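Local atomic coordinates of FAD-dependent pyridine nucleotide-disulphide oxidoreductase (PDB entry 3IWA), a protein that probably uses FAD to catalyse NAD(P)H-dependent redox reactions, as other flavoprotein pyridine nucleotide-disulphide oxidoreductases do. Residues A[206-218]-A[341-353]. Residues are numbered along the deposited sequence; the frame is centred on the assembly and turned at random.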
loop_
_atom_site.group_PDB
_atom_site.type_symbol
_atom_site.label_atom_id
_atom_site.label_comp_id
_atom_site.label_asym_id
_atom_site.label_seq_id
_atom_site.Cartn_x
_atom_site.Cartn_y
_atom_site.Cartn_z
ATOM N N GLN A 206 8.400 -19.688 11.379
ATOM C CA GLN A 206 9.335 -19.858 12.505
ATOM C C GLN A 206 9.602 -18.546 13.205
ATOM O O GLN A 206 9.823 -18.509 14.423
ATOM C CB GLN A 206 10.704 -20.386 12.068
ATOM C CG GLN A 206 10.751 -21.638 11.223
ATOM C CD GLN A 206 10.101 -22.839 11.860
ATOM O OE1 GLN A 206 10.034 -22.969 13.097
ATOM N NE2 GLN A 206 9.613 -23.743 11.008
ATOM N N MET A 207 9.654 -17.470 12.435
ATOM C CA MET A 207 9.790 -16.162 13.037
ATOM C C MET A 207 8.599 -15.919 13.972
ATOM O O MET A 207 8.759 -15.454 15.086
ATOM C CB MET A 207 9.885 -15.050 11.966
ATOM C CG MET A 207 11.208 -14.973 11.118
ATOM S SD MET A 207 12.729 -14.930 12.117
ATOM C CE MET A 207 12.982 -16.633 12.535
ATOM N N LEU A 208 7.397 -16.232 13.521
ATOM C CA LEU A 208 6.224 -15.993 14.356
ATOM C C LEU A 208 6.261 -16.961 15.540
ATOM O O LEU A 208 5.950 -16.573 16.655
ATOM C CB LEU A 208 4.911 -16.108 13.566
ATOM C CG LEU A 208 4.532 -15.031 12.549
ATOM C CD1 LEU A 208 5.424 -15.088 11.261
ATOM C CD2 LEU A 208 3.048 -15.169 12.165
ATOM N N ARG A 209 6.648 -18.205 15.292
ATOM C CA ARG A 209 6.766 -19.208 16.356
ATOM C C ARG A 209 7.669 -18.705 17.478
ATOM O O ARG A 209 7.297 -18.819 18.654
ATOM C CB ARG A 209 7.272 -20.556 15.833
ATOM C CG ARG A 209 7.171 -21.683 16.856
ATOM C CD ARG A 209 7.604 -23.041 16.286
ATOM N NE ARG A 209 7.585 -24.104 17.313
ATOM C CZ ARG A 209 7.303 -25.385 17.090
ATOM N NH1 ARG A 209 7.016 -25.858 15.890
ATOM N NH2 ARG A 209 7.268 -26.223 18.112
ATOM N N HIS A 210 8.800 -18.090 17.117
ATOM C CA HIS A 210 9.784 -17.645 18.108
ATOM C C HIS A 210 9.222 -16.528 18.935
ATOM O O HIS A 210 9.439 -16.499 20.143
ATOM C CB HIS A 210 11.090 -17.161 17.480
ATOM C CG HIS A 210 12.066 -16.585 18.473
ATOM N ND1 HIS A 210 12.423 -15.251 18.484
ATOM C CD2 HIS A 210 12.748 -17.163 19.496
ATOM C CE1 HIS A 210 13.299 -15.039 19.451
ATOM N NE2 HIS A 210 13.499 -16.177 20.091
ATOM N N ASP A 211 8.528 -15.595 18.285
ATOM C CA ASP A 211 7.887 -14.529 19.007
ATOM C C ASP A 211 7.026 -15.142 20.098
ATOM O O ASP A 211 7.052 -14.659 21.221
ATOM C CB ASP A 211 7.071 -13.614 18.084
ATOM C CG ASP A 211 6.515 -12.377 18.817
ATOM O OD1 ASP A 211 5.523 -12.527 19.554
ATOM O OD2 ASP A 211 7.040 -11.250 18.669
ATOM N N LEU A 212 6.293 -16.217 19.796
ATOM C CA LEU A 212 5.427 -16.827 20.814
ATOM C C LEU A 212 6.240 -17.524 21.935
ATOM O O LEU A 212 5.971 -17.332 23.114
ATOM C CB LEU A 212 4.438 -17.822 20.200
ATOM C CG LEU A 212 3.453 -17.363 19.116
ATOM C CD1 LEU A 212 2.467 -18.471 18.925
ATOM C CD2 LEU A 212 2.733 -16.059 19.450
ATOM N N GLU A 213 7.211 -18.342 21.553
ATOM C CA GLU A 213 7.960 -19.123 22.514
ATOM C C GLU A 213 8.832 -18.298 23.453
ATOM O O GLU A 213 9.060 -18.696 24.593
ATOM C CB GLU A 213 8.819 -20.137 21.808
ATOM C CG GLU A 213 8.021 -21.183 21.108
ATOM C CD GLU A 213 8.874 -22.001 20.184
ATOM O OE1 GLU A 213 9.895 -21.452 19.712
ATOM O OE2 GLU A 213 8.525 -23.179 19.928
ATOM N N LYS A 214 9.305 -17.153 22.987
ATOM C CA LYS A 214 10.169 -16.339 23.805
ATOM C C LYS A 214 9.350 -15.474 24.764
ATOM O O LYS A 214 9.887 -14.916 25.732
ATOM C CB LYS A 214 11.139 -15.541 22.936
ATOM C CG LYS A 214 10.970 -14.043 22.878
ATOM C CD LYS A 214 12.087 -13.451 21.974
ATOM C CE LYS A 214 12.380 -11.973 22.213
ATOM N NZ LYS A 214 12.724 -11.290 20.899
ATOM N N ASN A 215 8.050 -15.376 24.512
ATOM C CA ASN A 215 7.154 -14.741 25.472
ATOM C C ASN A 215 6.282 -15.797 26.176
ATOM O O ASN A 215 5.144 -15.528 26.533
ATOM C CB ASN A 215 6.321 -13.634 24.794
ATOM C CG ASN A 215 7.184 -12.472 24.293
ATOM O OD1 ASN A 215 7.213 -11.389 24.890
ATOM N ND2 ASN A 215 7.890 -12.694 23.196
ATOM N N ASP A 216 6.838 -17.001 26.336
ATOM C CA ASP A 216 6.292 -18.054 27.206
ATOM C C ASP A 216 5.083 -18.832 26.683
ATOM O O ASP A 216 4.508 -19.643 27.417
ATOM C CB ASP A 216 5.914 -17.489 28.579
ATOM C CG ASP A 216 7.100 -16.960 29.346
ATOM O OD1 ASP A 216 8.256 -17.086 28.895
ATOM O OD2 ASP A 216 6.865 -16.432 30.447
ATOM N N VAL A 217 4.673 -18.591 25.447
ATOM C CA VAL A 217 3.674 -19.446 24.847
ATOM C C VAL A 217 4.406 -20.679 24.335
ATOM O O VAL A 217 5.346 -20.571 23.561
ATOM C CB VAL A 217 2.914 -18.747 23.722
ATOM C CG1 VAL A 217 2.009 -19.713 23.038
ATOM C CG2 VAL A 217 2.143 -17.586 24.281
ATOM N N VAL A 218 3.995 -21.851 24.793
ATOM C CA VAL A 218 4.529 -23.080 24.257
ATOM C C VAL A 218 3.761 -23.432 22.994
ATOM O O VAL A 218 2.515 -23.310 22.957
ATOM C CB VAL A 218 4.391 -24.224 25.276
ATOM C CG1 VAL A 218 4.881 -25.564 24.677
ATOM C CG2 VAL A 218 5.153 -23.865 26.575
ATOM N N ALA A 341 -3.366 -9.452 8.736
ATOM C CA ALA A 341 -2.314 -9.017 9.614
ATOM C C ALA A 341 -2.574 -9.586 10.993
ATOM O O ALA A 341 -3.727 -9.689 11.416
ATOM C CB ALA A 341 -2.255 -7.509 9.659
ATOM N N VAL A 342 -1.497 -9.986 11.672
ATOM C CA VAL A 342 -1.523 -10.405 13.074
ATOM C C VAL A 342 -0.420 -9.669 13.848
ATOM O O VAL A 342 0.742 -9.627 13.423
ATOM C CB VAL A 342 -1.257 -11.904 13.237
ATOM C CG1 VAL A 342 -1.812 -12.375 14.530
ATOM C CG2 VAL A 342 -1.893 -12.685 12.153
ATOM N N LYS A 343 -0.785 -9.090 14.980
ATOM C CA LYS A 343 0.174 -8.505 15.888
ATOM C C LYS A 343 0.469 -9.530 16.992
ATOM O O LYS A 343 -0.454 -10.079 17.611
ATOM C CB LYS A 343 -0.377 -7.196 16.447
ATOM C CG LYS A 343 0.423 -6.587 17.614
ATOM C CD LYS A 343 1.437 -5.520 17.187
ATOM C CE LYS A 343 2.437 -5.206 18.328
ATOM N NZ LYS A 343 3.248 -6.403 18.754
ATOM N N LEU A 344 1.761 -9.813 17.180
ATOM C CA LEU A 344 2.240 -10.774 18.183
ATOM C C LEU A 344 2.900 -9.984 19.326
ATOM O O LEU A 344 2.614 -8.810 19.510
ATOM C CB LEU A 344 3.168 -11.847 17.558
ATOM C CG LEU A 344 2.610 -12.649 16.377
ATOM C CD1 LEU A 344 3.663 -13.529 15.773
ATOM C CD2 LEU A 344 1.436 -13.468 16.813
ATOM N N PHE A 345 3.754 -10.602 20.121
ATOM C CA PHE A 345 4.273 -9.902 21.298
ATOM C C PHE A 345 5.133 -8.728 20.881
ATOM O O PHE A 345 4.863 -7.603 21.259
ATOM C CB PHE A 345 5.014 -10.858 22.213
ATOM C CG PHE A 345 4.099 -11.805 22.916
ATOM C CD1 PHE A 345 3.485 -11.436 24.094
ATOM C CD2 PHE A 345 3.811 -13.039 22.367
ATOM C CE1 PHE A 345 2.606 -12.305 24.750
ATOM C CE2 PHE A 345 2.946 -13.922 22.997
ATOM C CZ PHE A 345 2.339 -13.559 24.201
ATOM N N GLU A 346 6.139 -8.993 20.063
ATOM C CA GLU A 346 7.052 -7.947 19.581
ATOM C C GLU A 346 6.963 -7.748 18.058
ATOM O O GLU A 346 6.990 -6.624 17.579
ATOM C CB GLU A 346 8.491 -8.268 20.003
ATOM C CG GLU A 346 8.685 -8.369 21.530
ATOM C CD GLU A 346 9.672 -9.464 21.910
ATOM O OE1 GLU A 346 10.758 -9.519 21.275
ATOM O OE2 GLU A 346 9.371 -10.267 22.828
ATOM N N GLY A 347 6.832 -8.817 17.294
ATOM C CA GLY A 347 6.708 -8.665 15.848
ATOM C C GLY A 347 5.272 -8.601 15.382
ATOM O O GLY A 347 4.351 -8.836 16.151
ATOM N N SER A 348 5.117 -8.272 14.106
ATOM C CA SER A 348 3.866 -8.319 13.390
ATOM C C SER A 348 4.098 -9.113 12.146
ATOM O O SER A 348 5.167 -9.058 11.591
ATOM C CB SER A 348 3.436 -6.931 12.989
ATOM O OG SER A 348 2.969 -6.236 14.126
ATOM N N ALA A 349 3.100 -9.857 11.719
ATOM C CA ALA A 349 3.157 -10.579 10.478
ATOM C C ALA A 349 1.986 -10.112 9.608
ATOM O O ALA A 349 0.940 -9.777 10.130
ATOM C CB ALA A 349 3.081 -12.071 10.734
ATOM N N SER A 350 2.158 -10.105 8.286
ATOM C CA SER A 350 1.114 -9.647 7.373
ATOM C C SER A 350 1.309 -10.250 6.003
ATOM O O SER A 350 2.389 -10.689 5.695
ATOM C CB SER A 350 1.110 -8.119 7.304
ATOM O OG SER A 350 -0.031 -7.691 6.603
ATOM N N GLY A 351 0.254 -10.293 5.194
ATOM C CA GLY A 351 0.293 -10.959 3.868
ATOM C C GLY A 351 -1.003 -10.893 3.033
ATOM O O GLY A 351 -1.976 -10.292 3.427
ATOM N N ALA A 352 -0.985 -11.499 1.865
ATOM C CA ALA A 352 -2.112 -11.493 0.947
ATOM C C ALA A 352 -1.832 -12.518 -0.102
ATOM O O ALA A 352 -0.695 -12.721 -0.434
ATOM C CB ALA A 352 -2.327 -10.120 0.293
ATOM N N GLY A 353 -2.870 -13.144 -0.625
ATOM C CA GLY A 353 -2.716 -14.099 -1.679
ATOM C C GLY A 353 -2.161 -15.414 -1.129
ATOM O O GLY A 353 -2.297 -15.726 0.063
#
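L208 and L344 meet at about a right angle in the apolar centre, where L344 CD1 lies 3.6 Å from L208 CB, while L208 CD2 presses against A349 CB at 3.4 Å, tighter than ordinary carbon packing. One helical turn on, the CD2 methyls of L212 and L344 touch, and F405 of strand 399-406 touches both L208 and A349. The F345 ring stands beside this core: L212 CD2 reaches its edge, V217 CG2 comes obliquely to CE2 and CZ, and N215 CB sits 3.5 Å from the ring centroid, a CH-pi contact over one face. N215's amide lies almost parallel to the ring, 5° between planes. The example shows how two domains can be joined by the end of a helix and the turn of a hairpin: helix 202-214, which links strands 185-189 and 218-220 of a Rossmann-type parallel sheet, meets the turn between antiparallel strands 340-343 and 348-353 of the dimerisation domain. D211, its CG anti to the backbone N (chi1 -173°), extends its carboxylate into that turn and accepts three backbone N-H groups. OD1 takes F345 N at 2.7 Å; OD2 takes E346 N through its syn lone pair and G347 N from above the carboxylate plane. Farther out, E346 spreads its carboxylate between two partners, OE1 in a salt bridge with K214 NZ at 2.7 Å and OE2 accepting from N215 ND2, which also donates to D211 O.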